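Local coordinates for uncharacterized protein TP-0789 domain-containing protein (Nitrosomonas europaea ATCC 19718, PDB 3BUU), which is of unknown function but belongs to the LolA superfamily and may bind lipid or lipoprotein, at residues R96-R108 with M193-Y207. Numbering follows the deposited sequence. Where two conformers were deposited one is given.
Sequences RLTGQVANGDIAR and MEDALKSGEVSVLDY
Q100, in the type II' turn T98–V101, packs against the hairpin of strands 185-195 and 202-212, consistent with the concave side of the open barrel of the LolA fold. Its backbone N donates an almost straight bond to S203 OG (2.9 Å, 175°); T34 also bonds this hydroxyl. The Q100 side chain bends at chi2 (-63°), which turns its amide along the hairpin toward D195 and E201. NE2 donates to E201 OE1 at 2.9 Å. The oxygen lies in the amide plane but is met from above its own carboxylate plane. Q100 OE1 sits 3.2 Å from D195 CA, and the amide and D195 carboxylate planes are nearly parallel, 17° apart. D195 OD1 takes the L197 N-H in an Asx turn, while OD2 accepts from S199 OG and N. Replacing D195 by alanine is likely to leave these donors without their acceptor and free the turn to shift. Selenomethionine M193 passes Q100 and, in one of two conformers, SE touches D105 OD2 (3.4 Å). That oxygen takes the A102 N-H and a K172 salt bridge; OD1 bonds Y144. V101 CG2 meets L205 CD1 tip to tip at 3.8 Å. Y207 OH bonds R20, and a water bridges D105 O to it, in the ring plane, 2.6 Å from Y207 OH.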
ATOM      1  N   ARG A  96      11.466   3.245   2.537  1.00  8.74           N
ATOM      2  CA  ARG A  96      11.242   3.198   1.097  1.00  9.90           C
ATOM      3  C   ARG A  96      11.414   1.801   0.574  1.00  8.58           C
ATOM      4  O   ARG A  96      12.404   1.100   0.878  1.00  9.57           O
ATOM      5  CB  ARG A  96      12.193   4.154   0.394  1.00 10.69           C
ATOM      6  CG  ARG A  96      12.157   5.554   1.016  1.00 14.80           C
ATOM      7  CD  ARG A  96      13.024   6.593   0.317  1.00 14.55           C
ATOM      8  NE  ARG A  96      12.412   7.070  -0.897  1.00 17.60           N
ATOM      9  CZ  ARG A  96      11.529   8.071  -0.938  1.00 17.73           C
ATOM     10  NH1 ARG A  96      11.145   8.729   0.165  1.00 19.36           N
ATOM     11  NH2 ARG A  96      11.040   8.417  -2.089  1.00 20.06           N
ATOM     12  N   LEU A  97      10.449   1.356  -0.234  1.00  7.74           N
ATOM     13  CA  LEU A  97      10.534   0.118  -0.985  1.00  7.91           C
ATOM     14  C   LEU A  97      11.283   0.405  -2.286  1.00  8.91           C
ATOM     15  O   LEU A  97      12.427  -0.024  -2.458  1.00 10.40           O
ATOM     16  CB  LEU A  97       9.121  -0.452  -1.212  1.00  7.94           C
ATOM     17  CG  LEU A  97       9.096  -1.767  -1.976  1.00  8.58           C
ATOM     18  CD1 LEU A  97       9.543  -2.936  -1.112  1.00 12.32           C
ATOM     19  CD2 LEU A  97       7.729  -1.965  -2.520  1.00 11.70           C
ATOM     20  N   THR A  98      10.642   1.122  -3.193  1.00  8.05           N
ATOM     21  CA  THR A  98      11.240   1.529  -4.451  1.00  8.92           C
ATOM     22  C   THR A  98      10.495   2.778  -4.919  1.00  8.26           C
ATOM     23  O   THR A  98       9.284   2.900  -4.665  1.00  7.93           O
ATOM     24  CB  THR A  98      11.193   0.392  -5.487  1.00 10.44           C
ATOM     25  OG1 THR A  98      11.856   0.826  -6.646  1.00 13.86           O
ATOM     26  CG2 THR A  98       9.789   0.013  -5.851  1.00 11.52           C
ATOM     27  N   GLY A  99      11.187   3.691  -5.585  1.00  8.45           N
ATOM     28  CA  GLY A  99      10.511   4.846  -6.121  1.00  8.54           C
ATOM     29  C   GLY A  99       9.737   5.590  -5.051  1.00  7.77           C
ATOM     30  O   GLY A  99      10.286   5.866  -3.991  1.00  8.73           O
ATOM     31  N   GLN A 100       8.488   5.902  -5.354  1.00  7.18           N
ATOM     32  CA  GLN A 100       7.625   6.634  -4.456  1.00  7.40           C
ATOM     33  C   GLN A 100       6.786   5.726  -3.572  1.00  7.56           C
ATOM     34  O   GLN A 100       5.801   6.177  -3.008  1.00  9.31           O
ATOM     35  CB  GLN A 100       6.719   7.562  -5.281  1.00  7.27           C
ATOM     36  CG  GLN A 100       7.499   8.645  -5.956  1.00  8.75           C
ATOM     37  CD  GLN A 100       8.167   9.529  -4.935  1.00  9.41           C
ATOM     38  OE1 GLN A 100       7.503  10.117  -4.107  1.00  9.47           O
ATOM     39  NE2 GLN A 100       9.500   9.662  -5.013  1.00  9.71           N
ATOM     40  N   VAL A 101       7.183   4.447  -3.450  1.00  6.73           N
ATOM     41  CA  VAL A 101       6.419   3.445  -2.721  1.00  6.66           C
ATOM     42  C   VAL A 101       7.103   3.133  -1.414  1.00  6.60           C
ATOM     43  O   VAL A 101       8.304   2.810  -1.401  1.00  7.87           O
ATOM     44  CB  VAL A 101       6.256   2.193  -3.582  1.00  6.19           C
ATOM     45  CG1 VAL A 101       5.331   1.191  -2.888  1.00  7.66           C
ATOM     46  CG2 VAL A 101       5.689   2.562  -4.975  1.00  7.65           C
ATOM     47  N   ALA A 102       6.373   3.235  -0.306  1.00  6.08           N
ATOM     48  CA  ALA A 102       6.868   2.868   1.035  1.00  6.00           C
ATOM     49  C   ALA A 102       6.606   1.371   1.246  1.00  5.99           C
ATOM     50  O   ALA A 102       5.689   0.794   0.673  1.00  5.96           O
ATOM     51  CB  ALA A 102       6.148   3.660   2.069  1.00  7.94           C
ATOM     52  N   ASN A 103       7.362   0.758   2.152  1.00  6.46           N
ATOM     53  CA  ASN A 103       7.111  -0.642   2.499  1.00  6.91           C
ATOM     54  C   ASN A 103       5.649  -0.893   2.857  1.00  6.34           C
ATOM     55  O   ASN A 103       5.050  -1.862   2.399  1.00  6.66           O
ATOM     56  CB  ASN A 103       8.009  -1.040   3.662  1.00  7.37           C
ATOM     57  CG  ASN A 103       9.466  -1.186   3.257  1.00  7.58           C
ATOM     58  OD1 ASN A 103       9.767  -1.559   2.129  1.00  8.83           O
ATOM     59  ND2 ASN A 103      10.360  -0.897   4.195  1.00  8.60           N
ATOM     60  N   GLY A 104       5.056  -0.019   3.673  1.00  6.46           N
ATOM     61  CA  GLY A 104       3.681  -0.231   4.095  1.00  7.29           C
ATOM     62  C   GLY A 104       2.689  -0.108   2.955  1.00  6.93           C
ATOM     63  O   GLY A 104       1.602  -0.699   3.057  1.00  8.32           O
ATOM     64  N   ASP A 105       3.025   0.614   1.883  1.00  6.28           N
ATOM     65  CA  ASP A 105       2.113   0.707   0.790  1.00  6.70           C
ATOM     66  C   ASP A 105       1.873  -0.638   0.128  1.00  6.64           C
ATOM     67  O   ASP A 105       0.821  -0.855  -0.470  1.00  8.51           O
ATOM     68  CB  ASP A 105       2.633   1.687  -0.275  1.00  6.79           C
ATOM     69  CG  ASP A 105       2.765   3.111   0.183  1.00  7.00           C
ATOM     70  OD1 ASP A 105       2.022   3.514   1.095  1.00  8.48           O
ATOM     71  OD2 ASP A 105       3.621   3.829  -0.408  1.00  7.08           O
ATOM     72  N   ILE A 106       2.827  -1.551   0.206  0.50  6.82           N
ATOM     73  CA  ILE A 106       2.631  -2.885  -0.373  0.50  8.23           C
ATOM     74  C   ILE A 106       2.321  -3.920   0.685  0.50  7.48           C
ATOM     75  O   ILE A 106       1.518  -4.836   0.442  0.50  7.92           O
ATOM     76  CB  ILE A 106       3.865  -3.279  -1.192  0.50  8.19           C
ATOM     77  CG1 ILE A 106       4.114  -2.195  -2.228  0.50  8.13           C
ATOM     78  CG2 ILE A 106       3.714  -4.677  -1.805  0.50  9.46           C
ATOM     79  CD1 ILE A 106       2.968  -1.921  -3.188  0.50 10.15           C
ATOM     80  N   ALA A 107       2.901  -3.769   1.861  1.00  7.11           N
ATOM     81  CA  ALA A 107       2.781  -4.815   2.860  1.00  7.85           C
ATOM     82  C   ALA A 107       1.481  -4.755   3.648  1.00  7.70           C
ATOM     83  O   ALA A 107       1.052  -5.780   4.151  1.00  8.43           O
ATOM     84  CB  ALA A 107       3.969  -4.744   3.817  1.00  8.83           C
ATOM     85  N   ARG A 108       0.911  -3.556   3.836  0.50  7.83           N
ATOM     86  CA  ARG A 108      -0.362  -3.369   4.589  0.50  8.35           C
ATOM     87  C   ARG A 108      -1.515  -3.594   3.633  0.50  7.79           C
ATOM     88  O   ARG A 108      -1.380  -3.464   2.415  0.50 10.50           O
ATOM     89  CB  ARG A 108      -0.542  -1.952   5.188  0.50  9.02           C
ATOM     90  CG  ARG A 108       0.511  -1.450   6.176  0.50 10.34           C
ATOM     91  CD  ARG A 108       0.766  -2.360   7.341  0.50 13.80           C
ATOM     92  NE  ARG A 108       0.041  -1.997   8.559  0.50  7.13           N
ATOM     93  CZ  ARG A 108       0.285  -2.581   9.718  0.50  7.63           C
ATOM     94  NH1 ARG A 108       1.182  -3.540   9.791  0.50  8.38           N
ATOM     95  NH2 ARG A 108      -0.397  -2.243  10.790  0.50 12.73           N
HETATM   96  N   MSE A 193       1.631   6.995  -7.782  1.00  5.87           N
HETATM   97  CA  MSE A 193       2.204   7.738  -6.649  0.50  5.86           C
HETATM   98  C   MSE A 193       3.211   8.731  -7.170  1.00  5.45           C
HETATM   99  O   MSE A 193       4.178   8.353  -7.825  1.00  6.68           O
HETATM  100  CB  MSE A 193       2.864   6.819  -5.612  0.50  6.80           C
HETATM  101  CG  MSE A 193       1.830   5.950  -4.879  0.50  7.32           C
HETATM  102 SE   MSE A 193       2.537   5.058  -3.330  0.50 11.64          SE
HETATM  103  CE  MSE A 193       0.881   4.369  -2.810  0.50  9.18           C
ATOM    104  N   GLU A 194       2.977  10.005  -6.854  0.50  5.63           N
ATOM    105  CA  GLU A 194       3.750  11.113  -7.404  0.50  6.81           C
ATOM    106  C   GLU A 194       4.488  11.803  -6.255  0.50  6.11           C
ATOM    107  O   GLU A 194       3.894  12.100  -5.207  0.50  6.54           O
ATOM    108  CB  GLU A 194       2.754  12.069  -8.084  0.50  7.51           C
ATOM    109  CG  GLU A 194       3.370  13.313  -8.739  0.50  7.90           C
ATOM    110  CD  GLU A 194       2.289  14.245  -9.324  0.50 10.07           C
ATOM    111  OE1 GLU A 194       1.180  13.739  -9.589  0.50 14.03           O
ATOM    112  OE2 GLU A 194       2.519  15.470  -9.517  0.50 12.78           O
ATOM    113  N   ASP A 195       5.784  12.058  -6.437  1.00  6.14           N
ATOM    114  CA  ASP A 195       6.535  12.860  -5.474  1.00  6.44           C
ATOM    115  C   ASP A 195       5.965  14.274  -5.443  1.00  6.68           C
ATOM    116  O   ASP A 195       5.745  14.856  -6.495  1.00  7.89           O
ATOM    117  CB  ASP A 195       7.990  12.921  -5.890  1.00  6.68           C
ATOM    118  CG  ASP A 195       8.900  13.451  -4.791  1.00  8.37           C
ATOM    119  OD1 ASP A 195       8.446  13.853  -3.690  1.00  8.50           O
ATOM    120  OD2 ASP A 195      10.107  13.487  -5.055  1.00 11.69           O
ATOM    121  N   ALA A 196       5.742  14.802  -4.233  1.00  7.13           N
ATOM    122  CA  ALA A 196       5.346  16.203  -4.066  1.00  8.23           C
ATOM    123  C   ALA A 196       6.524  17.139  -3.921  1.00  9.29           C
ATOM    124  O   ALA A 196       6.338  18.342  -3.931  1.00 10.64           O
ATOM    125  CB  ALA A 196       4.408  16.378  -2.894  1.00 10.09           C
ATOM    126  N   LEU A 197       7.716  16.578  -3.751  1.00  9.41           N
ATOM    127  CA  LEU A 197       8.932  17.342  -3.594  1.00 11.63           C
ATOM    128  C   LEU A 197       9.630  17.511  -4.948  1.00 12.13           C
ATOM    129  O   LEU A 197       8.976  17.859  -5.942  1.00 14.35           O
ATOM    130  CB  LEU A 197       9.802  16.715  -2.504  1.00 11.58           C
ATOM    131  CG  LEU A 197       9.089  16.611  -1.119  1.00 12.06           C
ATOM    132  CD1 LEU A 197       9.981  15.995  -0.009  1.00 13.73           C
ATOM    133  CD2 LEU A 197       8.400  17.908  -0.643  1.00 13.65           C
ATOM    134  N   LYS A 198      10.932  17.269  -5.014  1.00 12.55           N
ATOM    135  CA  LYS A 198      11.739  17.714  -6.148  0.50 12.81           C
ATOM    136  C   LYS A 198      12.222  16.636  -7.105  1.00 13.37           C
ATOM    137  O   LYS A 198      12.855  16.955  -8.120  1.00 15.42           O
ATOM    138  CB  LYS A 198      12.911  18.553  -5.627  0.50 14.33           C
ATOM    139  CG  LYS A 198      12.421  19.800  -4.918  0.50 15.18           C
ATOM    140  CD  LYS A 198      13.513  20.845  -4.837  0.50 20.60           C
ATOM    141  CE  LYS A 198      12.917  22.210  -4.602  0.50 21.03           C
ATOM    142  NZ  LYS A 198      13.845  23.289  -5.052  0.50 22.94           N
ATOM    143  N   SER A 199      11.937  15.362  -6.831  1.00 10.77           N
ATOM    144  CA  SER A 199      12.600  14.317  -7.638  1.00 10.06           C
ATOM    145  C   SER A 199      12.030  14.183  -9.045  1.00  9.70           C
ATOM    146  O   SER A 199      12.673  13.611  -9.909  1.00 10.78           O
ATOM    147  CB  SER A 199      12.564  12.948  -6.962  1.00 11.63           C
ATOM    148  OG  SER A 199      11.265  12.384  -7.067  1.00  9.49           O
ATOM    149  N   GLY A 200      10.765  14.547  -9.216  1.00  8.86           N
ATOM    150  CA  GLY A 200      10.066  14.291 -10.465  1.00  8.28           C
ATOM    151  C   GLY A 200       9.630  12.858 -10.640  1.00  6.74           C
ATOM    152  O   GLY A 200       9.085  12.509 -11.691  1.00  6.93           O
ATOM    153  N   GLU A 201       9.843  12.018  -9.631  1.00  6.56           N
ATOM    154  CA  GLU A 201       9.454  10.616  -9.769  1.00  6.92           C
ATOM    155  C   GLU A 201       7.969  10.420  -9.697  1.00  6.25           C
ATOM    156  O   GLU A 201       7.272  10.992  -8.846  1.00  6.14           O
ATOM    157  CB  GLU A 201      10.066   9.800  -8.653  1.00  8.75           C
ATOM    158  CG  GLU A 201      11.532   9.513  -8.848  1.00 12.03           C
ATOM    159  CD  GLU A 201      12.119   8.776  -7.650  1.00 14.79           C
ATOM    160  OE1 GLU A 201      11.359   8.282  -6.749  1.00 13.80           O
ATOM    161  OE2 GLU A 201      13.363   8.659  -7.607  1.00 20.38           O
ATOM    162  N   VAL A 202       7.517   9.498 -10.538  1.00  5.88           N
ATOM    163  CA  VAL A 202       6.162   8.950 -10.494  1.00  6.72           C
ATOM    164  C   VAL A 202       6.277   7.435 -10.541  1.00  6.15           C
ATOM    165  O   VAL A 202       6.969   6.895 -11.429  1.00  8.06           O
ATOM    166  CB  VAL A 202       5.321   9.459 -11.673  1.00  7.49           C
ATOM    167  CG1 VAL A 202       3.956   8.809 -11.678  1.00 10.06           C
ATOM    168  CG2 VAL A 202       5.208  10.978 -11.617  1.00  9.00           C
ATOM    169  N   SER A 203       5.658   6.745  -9.576  1.00  6.15           N
ATOM    170  CA  SER A 203       5.598   5.297  -9.582  1.00  6.22           C
ATOM    171  C   SER A 203       4.217   4.843  -9.919  1.00  6.15           C
ATOM    172  O   SER A 203       3.227   5.305  -9.335  1.00  7.53           O
ATOM    173  CB  SER A 203       5.962   4.748  -8.190  1.00  7.22           C
ATOM    174  OG  SER A 203       7.298   5.083  -7.817  1.00  7.62           O
ATOM    175  N   VAL A 204       4.129   3.943 -10.896  1.00  6.33           N
ATOM    176  CA  VAL A 204       2.869   3.377 -11.352  1.00  7.51           C
ATOM    177  C   VAL A 204       2.834   1.929 -10.892  1.00  6.92           C
ATOM    178  O   VAL A 204       3.670   1.109 -11.315  1.00  7.84           O
ATOM    179  CB  VAL A 204       2.691   3.521 -12.883  1.00  7.94           C
ATOM    180  CG1 VAL A 204       1.391   2.893 -13.333  1.00 10.23           C
ATOM    181  CG2 VAL A 204       2.783   4.985 -13.298  1.00  9.83           C
ATOM    182  N   LEU A 205       1.857   1.608 -10.040  1.00  6.95           N
ATOM    183  CA  LEU A 205       1.670   0.269  -9.465  1.00  6.94           C
ATOM    184  C   LEU A 205       0.505  -0.401 -10.126  1.00  7.74           C
ATOM    185  O   LEU A 205      -0.610   0.119 -10.061  1.00  8.96           O
ATOM    186  CB  LEU A 205       1.373   0.344  -7.953  1.00  8.14           C
ATOM    187  CG  LEU A 205       2.456   0.914  -7.056  1.00  8.46           C
ATOM    188  CD1 LEU A 205       2.531   2.431  -7.133  1.00 12.03           C
ATOM    189  CD2 LEU A 205       2.211   0.493  -5.650  1.00 13.98           C
ATOM    190  N   ASP A 206       0.746  -1.548 -10.770  1.00  7.42           N
ATOM    191  CA  ASP A 206      -0.321  -2.303 -11.392  1.00  8.08           C
ATOM    192  C   ASP A 206      -0.480  -3.642 -10.694  1.00  7.92           C
ATOM    193  O   ASP A 206       0.491  -4.416 -10.522  1.00  8.78           O
ATOM    194  CB  ASP A 206      -0.001  -2.540 -12.870  1.00  9.75           C
ATOM    195  CG  ASP A 206      -0.190  -1.279 -13.697  1.00 10.74           C
ATOM    196  OD1 ASP A 206      -1.271  -0.640 -13.584  1.00 11.40           O
ATOM    197  OD2 ASP A 206       0.708  -0.909 -14.464  1.00 13.74           O
ATOM    198  N   TYR A 207      -1.718  -3.925 -10.315  1.00  7.65           N
ATOM    199  CA  TYR A 207      -2.099  -5.110  -9.547  1.00  7.95           C
ATOM    200  C   TYR A 207      -2.715  -6.114 -10.461  1.00  8.40           C
ATOM    201  O   TYR A 207      -3.618  -5.742 -11.215  1.00 10.12           O
ATOM    202  CB  TYR A 207      -3.097  -4.767  -8.429  1.00  7.87           C
ATOM    203  CG  TYR A 207      -2.472  -3.933  -7.395  1.00  8.78           C
ATOM    204  CD1 TYR A 207      -2.048  -4.496  -6.225  1.00 10.09           C
ATOM    205  CD2 TYR A 207      -2.275  -2.542  -7.599  1.00 11.44           C
ATOM    206  CE1 TYR A 207      -1.412  -3.686  -5.220  1.00 12.87           C
ATOM    207  CE2 TYR A 207      -1.665  -1.748  -6.646  1.00 13.44           C
ATOM    208  CZ  TYR A 207      -1.212  -2.320  -5.487  1.00 12.35           C
ATOM    209  OH  TYR A 207      -0.617  -1.494  -4.552  1.00 14.51           O
TER
HETATM  210  O   HOH W   1      12.725   8.685  -4.363  1.00 22.52           O
HETATM  211  O   HOH W   2      -0.494  -2.607  -2.152  1.00 21.04           O